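Acetyltransferase, GNAT family (Streptococcus agalactiae 2603V/R, PDB 2Q7B) probably transfers an acetyl group from acetyl-CoA to an amine, as a member of the GNAT family of N-acetyltransferases. Local coordinates at residues 117-122 and 152-157; 144-149 and 174-179. One frame throughout, in Å; residues are numbered along the deposited sequence.

Contact 1. Residues 117-122 and 152-157; sequences KLFERF and QGFKQI
Phe-119, on the helix 114-128, meets Gln-152 and Phe-154, which stand just beyond the end of helix 143-150 and just before the edge strand 155-157. The phenylalanine carries most of the buried surface. With CG anti to the backbone N (chi1 -177°), its ring reaches across to the other segment and presents one face to Gln-152. There the methylene carbon Gln-152 CB sits 3.8 Å from the Phe-119 ring centroid, a CH-pi contact displaced toward the rim, where it comes within 3.4 Å of Phe-119 CE2. The glutamine chain bends at chi2 (-44°), and its amide plane is turned well away from that of the ring; Gln-152 NE2 is hydrogen-bonded to Phe-148 O near the C-terminal end of the preceding helix. The Phe-119 and Phe-154 side chains come at each other from opposite directions. Phe-154 CE1 lies 3.3 Å from Phe-119 CE1, and the latter carbon lies near the plane of the Phe-154 ring, at its edge. The two rings, with planes at 65°, touch along their rims without stacking. Between Gln-152 and Phe-154, Gly-153 makes the turn: its positive phi suits the C-prime place of a Schellman motif, in which Phe-154 N bonds to Tyr-149 O and Gly-153 N to Glu-150 O. Around the pair, Phe-119 also packs on Leu-98, and Phe-154 on Ile-134 and Leu-136; flat apolar rings suit this buried layer between helix and sheet. Since no hydrogen bond crosses between the segments, van der Waals and CH-pi contacts, mostly between carbons, join them, the glutamine giving its aliphatic part here and its NE2 to helix 143-150.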
loop_
_atom_site.group_PDB
_atom_site.type_symbol
_atom_site.label_atom_id
_atom_site.label_comp_id
_atom_site.label_asym_id
_atom_site.label_seq_id
_atom_site.Cartn_x
_atom_site.Cartn_y
_atom_site.Cartn_z
ATOM N N LYS A 117 17.808 11.955 -12.809
ATOM C CA LYS A 117 18.543 10.692 -12.792
ATOM C C LYS A 117 17.625 9.509 -13.095
ATOM O O LYS A 117 18.038 8.561 -13.753
ATOM C CB LYS A 117 19.239 10.497 -11.450
ATOM C CG LYS A 117 20.390 11.454 -11.253
ATOM C CD LYS A 117 20.937 11.417 -9.850
ATOM C CE LYS A 117 22.203 12.278 -9.739
ATOM N NZ LYS A 117 22.538 12.435 -8.304
ATOM N N LEU A 118 16.391 9.564 -12.600
ATOM C CA LEU A 118 15.398 8.517 -12.868
ATOM C C LEU A 118 14.993 8.574 -14.344
ATOM O O LEU A 118 14.973 7.556 -15.036
ATOM C CB LEU A 118 14.170 8.675 -11.962
ATOM C CG LEU A 118 14.345 8.204 -10.527
ATOM C CD1 LEU A 118 13.274 8.767 -9.634
ATOM C CD2 LEU A 118 14.367 6.676 -10.463
ATOM N N PHE A 119 14.693 9.782 -14.805
ATOM C CA PHE A 119 14.337 10.026 -16.190
ATOM C C PHE A 119 15.452 9.588 -17.176
ATOM O O PHE A 119 15.159 9.064 -18.251
ATOM C CB PHE A 119 13.985 11.497 -16.397
ATOM C CG PHE A 119 13.550 11.777 -17.762
ATOM C CD1 PHE A 119 12.287 11.400 -18.157
ATOM C CD2 PHE A 119 14.427 12.348 -18.697
ATOM C CE1 PHE A 119 11.884 11.588 -19.459
ATOM C CE2 PHE A 119 14.036 12.559 -20.006
ATOM C CZ PHE A 119 12.759 12.189 -20.392
ATOM N N GLU A 120 16.715 9.786 -16.800
ATOM C CA GLU A 120 17.846 9.325 -17.601
ATOM C C GLU A 120 17.919 7.806 -17.691
ATOM O O GLU A 120 18.233 7.268 -18.751
ATOM C CB GLU A 120 19.177 9.864 -17.052
ATOM C CG GLU A 120 19.447 11.312 -17.419
ATOM C CD GLU A 120 20.618 11.931 -16.640
ATOM O OE1 GLU A 120 21.309 11.210 -15.874
ATOM O OE2 GLU A 120 20.831 13.157 -16.787
ATOM N N ARG A 121 17.649 7.111 -16.586
ATOM C CA ARG A 121 17.684 5.653 -16.585
ATOM C C ARG A 121 16.548 5.083 -17.453
ATOM O O ARG A 121 16.753 4.111 -18.215
ATOM C CB ARG A 121 17.624 5.109 -15.159
ATOM C CG ARG A 121 17.570 3.592 -15.104
ATOM C CD ARG A 121 18.886 2.963 -15.490
ATOM N NE ARG A 121 19.736 2.950 -14.313
ATOM C CZ ARG A 121 19.933 1.901 -13.509
ATOM N NH1 ARG A 121 19.411 0.687 -13.753
ATOM N NH2 ARG A 121 20.722 2.067 -12.455
ATOM N N PHE A 122 15.354 5.675 -17.307
ATOM C CA PHE A 122 14.195 5.357 -18.131
ATOM C C PHE A 122 14.602 5.433 -19.588
ATOM O O PHE A 122 14.298 4.539 -20.381
ATOM C CB PHE A 122 13.071 6.366 -17.854
ATOM C CG PHE A 122 11.852 6.220 -18.736
ATOM C CD1 PHE A 122 11.804 6.832 -19.981
ATOM C CD2 PHE A 122 10.751 5.515 -18.313
ATOM C CE1 PHE A 122 10.694 6.714 -20.804
ATOM C CE2 PHE A 122 9.635 5.408 -19.123
ATOM C CZ PHE A 122 9.609 6.010 -20.377
ATOM N N GLN A 152 12.952 18.171 -19.971
ATOM C CA GLN A 152 13.461 16.876 -20.411
ATOM C C GLN A 152 13.081 16.688 -21.878
ATOM O O GLN A 152 13.231 15.594 -22.403
ATOM C CB GLN A 152 12.900 15.713 -19.582
ATOM C CG GLN A 152 12.930 15.863 -18.044
ATOM C CD GLN A 152 14.246 16.410 -17.509
ATOM O OE1 GLN A 152 15.330 15.980 -17.919
ATOM N NE2 GLN A 152 14.156 17.367 -16.578
ATOM N N GLY A 153 12.574 17.748 -22.523
ATOM C CA GLY A 153 12.189 17.713 -23.927
ATOM C C GLY A 153 10.785 17.253 -24.294
ATOM O O GLY A 153 10.545 16.984 -25.469
ATOM N N PHE A 154 9.859 17.152 -23.329
ATOM C CA PHE A 154 8.462 16.758 -23.633
ATOM C C PHE A 154 7.627 17.945 -24.052
ATOM O O PHE A 154 7.746 19.015 -23.439
ATOM C CB PHE A 154 7.743 16.147 -22.438
ATOM C CG PHE A 154 8.128 14.750 -22.160
ATOM C CD1 PHE A 154 9.294 14.483 -21.494
ATOM C CD2 PHE A 154 7.316 13.688 -22.550
ATOM C CE1 PHE A 154 9.667 13.215 -21.241
ATOM C CE2 PHE A 154 7.692 12.397 -22.296
ATOM C CZ PHE A 154 8.873 12.151 -21.625
ATOM N N LYS A 155 6.765 17.736 -25.054
ATOM C CA LYS A 155 5.848 18.760 -25.545
ATOM C C LYS A 155 4.431 18.293 -25.230
ATOM O O LYS A 155 4.163 17.098 -25.270
ATOM C CB LYS A 155 6.032 18.962 -27.047
ATOM N N GLN A 156 3.535 19.224 -24.889
ATOM C CA GLN A 156 2.141 18.890 -24.538
ATOM C C GLN A 156 1.377 18.466 -25.789
ATOM O O GLN A 156 1.795 18.776 -26.892
ATOM C CB GLN A 156 1.440 20.069 -23.826
ATOM C CG GLN A 156 -0.002 19.778 -23.327
ATOM C CD GLN A 156 -0.619 20.907 -22.490
ATOM O OE1 GLN A 156 0.001 21.949 -22.256
ATOM N NE2 GLN A 156 -1.857 20.694 -22.037
ATOM N N ILE A 157 0.293 17.717 -25.601
ATOM C CA ILE A 157 -0.541 17.231 -26.692
ATOM C C ILE A 157 -1.970 17.032 -26.181
ATOM O O ILE A 157 -2.195 16.879 -24.972
ATOM C CB ILE A 157 0.028 15.901 -27.291
ATOM C CG1 ILE A 157 -0.446 15.683 -28.733
ATOM C CG2 ILE A 157 -0.333 14.708 -26.426
ATOM C CD1 ILE A 157 0.278 14.552 -29.457
#

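Contact 2. Residues 144-149 and 174-179; sequences RSHFFY and RIYVKL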
loop_
_atom_site.group_PDB
_atom_site.type_symbol
_atom_site.label_atom_id
_atom_site.label_comp_id
_atom_site.label_asym_id
_atom_site.label_seq_id
_atom_site.Cartn_x
_atom_site.Cartn_y
_atom_site.Cartn_z
ATOM N N ARG A 144 5.080 22.440 -11.275
ATOM C CA ARG A 144 6.478 22.026 -11.075
ATOM C C ARG A 144 6.832 20.869 -12.007
ATOM O O ARG A 144 7.867 20.904 -12.675
ATOM C CB ARG A 144 6.724 21.615 -9.616
ATOM N N SER A 145 5.963 19.861 -12.061
ATOM C CA SER A 145 6.181 18.712 -12.933
ATOM C C SER A 145 6.130 19.090 -14.406
ATOM O O SER A 145 6.908 18.570 -15.186
ATOM C CB SER A 145 5.160 17.611 -12.666
ATOM O OG SER A 145 5.195 17.237 -11.306
ATOM N N HIS A 146 5.224 19.987 -14.786
ATOM C CA HIS A 146 5.130 20.425 -16.190
ATOM C C HIS A 146 6.412 21.107 -16.686
ATOM O O HIS A 146 6.789 20.931 -17.847
ATOM C CB HIS A 146 3.979 21.414 -16.423
ATOM C CG HIS A 146 2.635 20.891 -16.041
ATOM N ND1 HIS A 146 1.595 21.720 -15.684
ATOM C CD2 HIS A 146 2.177 19.627 -15.897
ATOM C CE1 HIS A 146 0.540 20.988 -15.380
ATOM N NE2 HIS A 146 0.869 19.714 -15.491
ATOM N N PHE A 147 7.055 21.906 -15.830
ATOM C CA PHE A 147 8.298 22.592 -16.229
ATOM C C PHE A 147 9.442 21.571 -16.241
ATOM O O PHE A 147 10.309 21.614 -17.102
ATOM C CB PHE A 147 8.590 23.797 -15.321
ATOM C CG PHE A 147 9.475 24.852 -15.959
ATOM C CD1 PHE A 147 9.118 25.441 -17.177
ATOM C CD2 PHE A 147 10.620 25.312 -15.313
ATOM C CE1 PHE A 147 9.913 26.426 -17.760
ATOM C CE2 PHE A 147 11.414 26.302 -15.886
ATOM C CZ PHE A 147 11.058 26.863 -17.111
ATOM N N PHE A 148 9.422 20.646 -15.285
ATOM C CA PHE A 148 10.386 19.550 -15.251
ATOM C C PHE A 148 10.309 18.735 -16.557
ATOM O O PHE A 148 11.339 18.518 -17.188
ATOM C CB PHE A 148 10.190 18.632 -14.013
ATOM C CG PHE A 148 11.072 17.411 -14.032
ATOM C CD1 PHE A 148 12.362 17.467 -13.538
ATOM C CD2 PHE A 148 10.637 16.227 -14.606
ATOM C CE1 PHE A 148 13.192 16.356 -13.596
ATOM C CE2 PHE A 148 11.474 15.132 -14.675
ATOM C CZ PHE A 148 12.750 15.202 -14.164
ATOM N N TYR A 149 9.106 18.313 -16.960
ATOM C CA TYR A 149 8.932 17.539 -18.211
ATOM C C TYR A 149 9.355 18.296 -19.464
ATOM O O TYR A 149 9.944 17.711 -20.352
ATOM C CB TYR A 149 7.496 17.023 -18.404
ATOM C CG TYR A 149 7.072 15.981 -17.389
ATOM C CD1 TYR A 149 7.757 14.782 -17.266
ATOM C CD2 TYR A 149 5.975 16.196 -16.571
ATOM C CE1 TYR A 149 7.376 13.847 -16.335
ATOM C CE2 TYR A 149 5.592 15.282 -15.632
ATOM C CZ TYR A 149 6.287 14.106 -15.513
ATOM O OH TYR A 149 5.858 13.186 -14.581
ATOM N N ARG A 174 -2.877 16.609 -17.997
ATOM C CA ARG A 174 -2.328 16.979 -19.303
ATOM C C ARG A 174 -1.544 15.817 -19.841
ATOM O O ARG A 174 -0.895 15.108 -19.062
ATOM C CB ARG A 174 -1.296 18.089 -19.177
ATOM C CG ARG A 174 -1.787 19.341 -18.610
ATOM C CD ARG A 174 -0.728 20.391 -18.764
ATOM N NE ARG A 174 -1.186 21.652 -18.209
ATOM C CZ ARG A 174 -0.502 22.786 -18.280
ATOM N NH1 ARG A 174 0.687 22.824 -18.873
ATOM N NH2 ARG A 174 -1.007 23.887 -17.739
ATOM N N ILE A 175 -1.576 15.646 -21.162
ATOM C CA ILE A 175 -0.814 14.606 -21.829
ATOM C C ILE A 175 0.406 15.262 -22.497
ATOM O O ILE A 175 0.283 16.290 -23.170
ATOM C CB ILE A 175 -1.684 13.764 -22.832
ATOM C CG1 ILE A 175 -2.619 12.804 -22.096
ATOM C CG2 ILE A 175 -0.819 12.825 -23.669
ATOM C CD1 ILE A 175 -3.612 13.409 -21.189
ATOM N N TYR A 176 1.574 14.660 -22.272
ATOM C CA TYR A 176 2.867 15.093 -22.824
ATOM C C TYR A 176 3.504 13.980 -23.682
ATOM O O TYR A 176 3.293 12.791 -23.421
ATOM C CB TYR A 176 3.833 15.463 -21.686
ATOM C CG TYR A 176 3.629 16.843 -21.117
ATOM C CD1 TYR A 176 4.189 17.941 -21.735
ATOM C CD2 TYR A 176 2.891 17.048 -19.960
ATOM C CE1 TYR A 176 4.013 19.213 -21.242
ATOM C CE2 TYR A 176 2.704 18.321 -19.452
ATOM C CZ TYR A 176 3.270 19.403 -20.104
ATOM O OH TYR A 176 3.113 20.681 -19.624
ATOM N N VAL A 177 4.285 14.374 -24.684
ATOM C CA VAL A 177 4.943 13.421 -25.584
ATOM C C VAL A 177 6.383 13.844 -25.908
ATOM O O VAL A 177 6.683 15.038 -25.993
ATOM C CB VAL A 177 4.135 13.235 -26.902
ATOM C CG1 VAL A 177 4.038 14.547 -27.691
ATOM C CG2 VAL A 177 4.739 12.134 -27.762
ATOM N N LYS A 178 7.260 12.856 -26.076
ATOM C CA LYS A 178 8.663 13.085 -26.429
ATOM C C LYS A 178 9.034 12.086 -27.525
ATOM O O LYS A 178 8.983 10.872 -27.309
ATOM C CB LYS A 178 9.572 12.889 -25.212
ATOM C CG LYS A 178 11.076 13.103 -25.467
ATOM C CD LYS A 178 11.873 12.782 -24.195
ATOM C CE LYS A 178 13.387 12.772 -24.390
ATOM N NZ LYS A 178 13.920 14.128 -24.689
ATOM N N LEU A 179 9.398 12.597 -28.700
ATOM C CA LEU A 179 9.817 11.751 -29.830
ATOM C C LEU A 179 11.325 11.535 -29.741
ATOM O O LEU A 179 12.076 12.506 -29.589
ATOM C CB LEU A 179 9.445 12.385 -31.180
ATOM C CG LEU A 179 7.956 12.687 -31.400
ATOM C CD1 LEU A 179 7.684 13.184 -32.807
ATOM C CD2 LEU A 179 7.099 11.461 -31.128
#
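The imidazole of His-146 carries the guanidinium of Arg-174 on one face, the centres 4.0 Å apart and the planes at 15°, while the edge of the Tyr-176 ring receives His-146 CD2. This is helix-on-sheet packing in the C-terminal half of the GNAT fold: helix 143-150 lies against strand 173-179, which runs antiparallel between strands 133-139 and 155-157. In the stack, His-146 ND1 stands above the middle of the guanidinium, and His-146 CE1 comes within 3.4 Å of Arg-174 NE. The arginine chain is extended from CG to NE and crosses the histidine at about a right angle, which also brings Arg-174 CD over the same imidazole, 3.8 Å from its centroid, as a CH-pi contact. Arginine suits this place because its flat end and its methylenes can both lie on an aromatic surface. The histidine's rotation is further fixed by NE2, which is hydrogen-bonded to Pro-139 O at the end of strand 133-139. Histidine thus serves twice, with a flat face for the stack and an N-H at its edge for the backbone carbonyl.

Tyr-176, two residues along the strand, points to the same side of the sheet as Arg-174. Its ring is oblique to the imidazole, with planes at 39° and centroids 5.8 Å apart. A tyrosine fits here because its hydroxyl reaches the helix, where Glu-150 OE2 is its hydrogen-bond partner; Arg-174 for its part also touches Glu-140. A weak hydrogen bond runs from Arg-174 NH1 to Tyr-176 OH, at 3.3 Å, and the same oxygen lies 3.4 Å from His-146 CB.

Contacts 1 and 2 lie with their centres about 7 Å apart, and their segments alternate along the chain: helix 143-150, packed on the sheet in contact 2, runs directly into the turn that contact 1 sets against helix 114-128. Strands 155-157 and 173-179 are antiparallel neighbours, joined where Lys-155 O lies 2.8 Å from Val-177 N. Lys-178 NZ is hydrogen-bonded to Gln-152 O at 2.8 Å, tethering the turn to the last strand. Gln-156 packs on Arg-174, with Gln-156 NE2 3.5 Å from Arg-174 CD. Together the contacts connect helices 114-128 and 143-150 with the C-terminal part of the sheet.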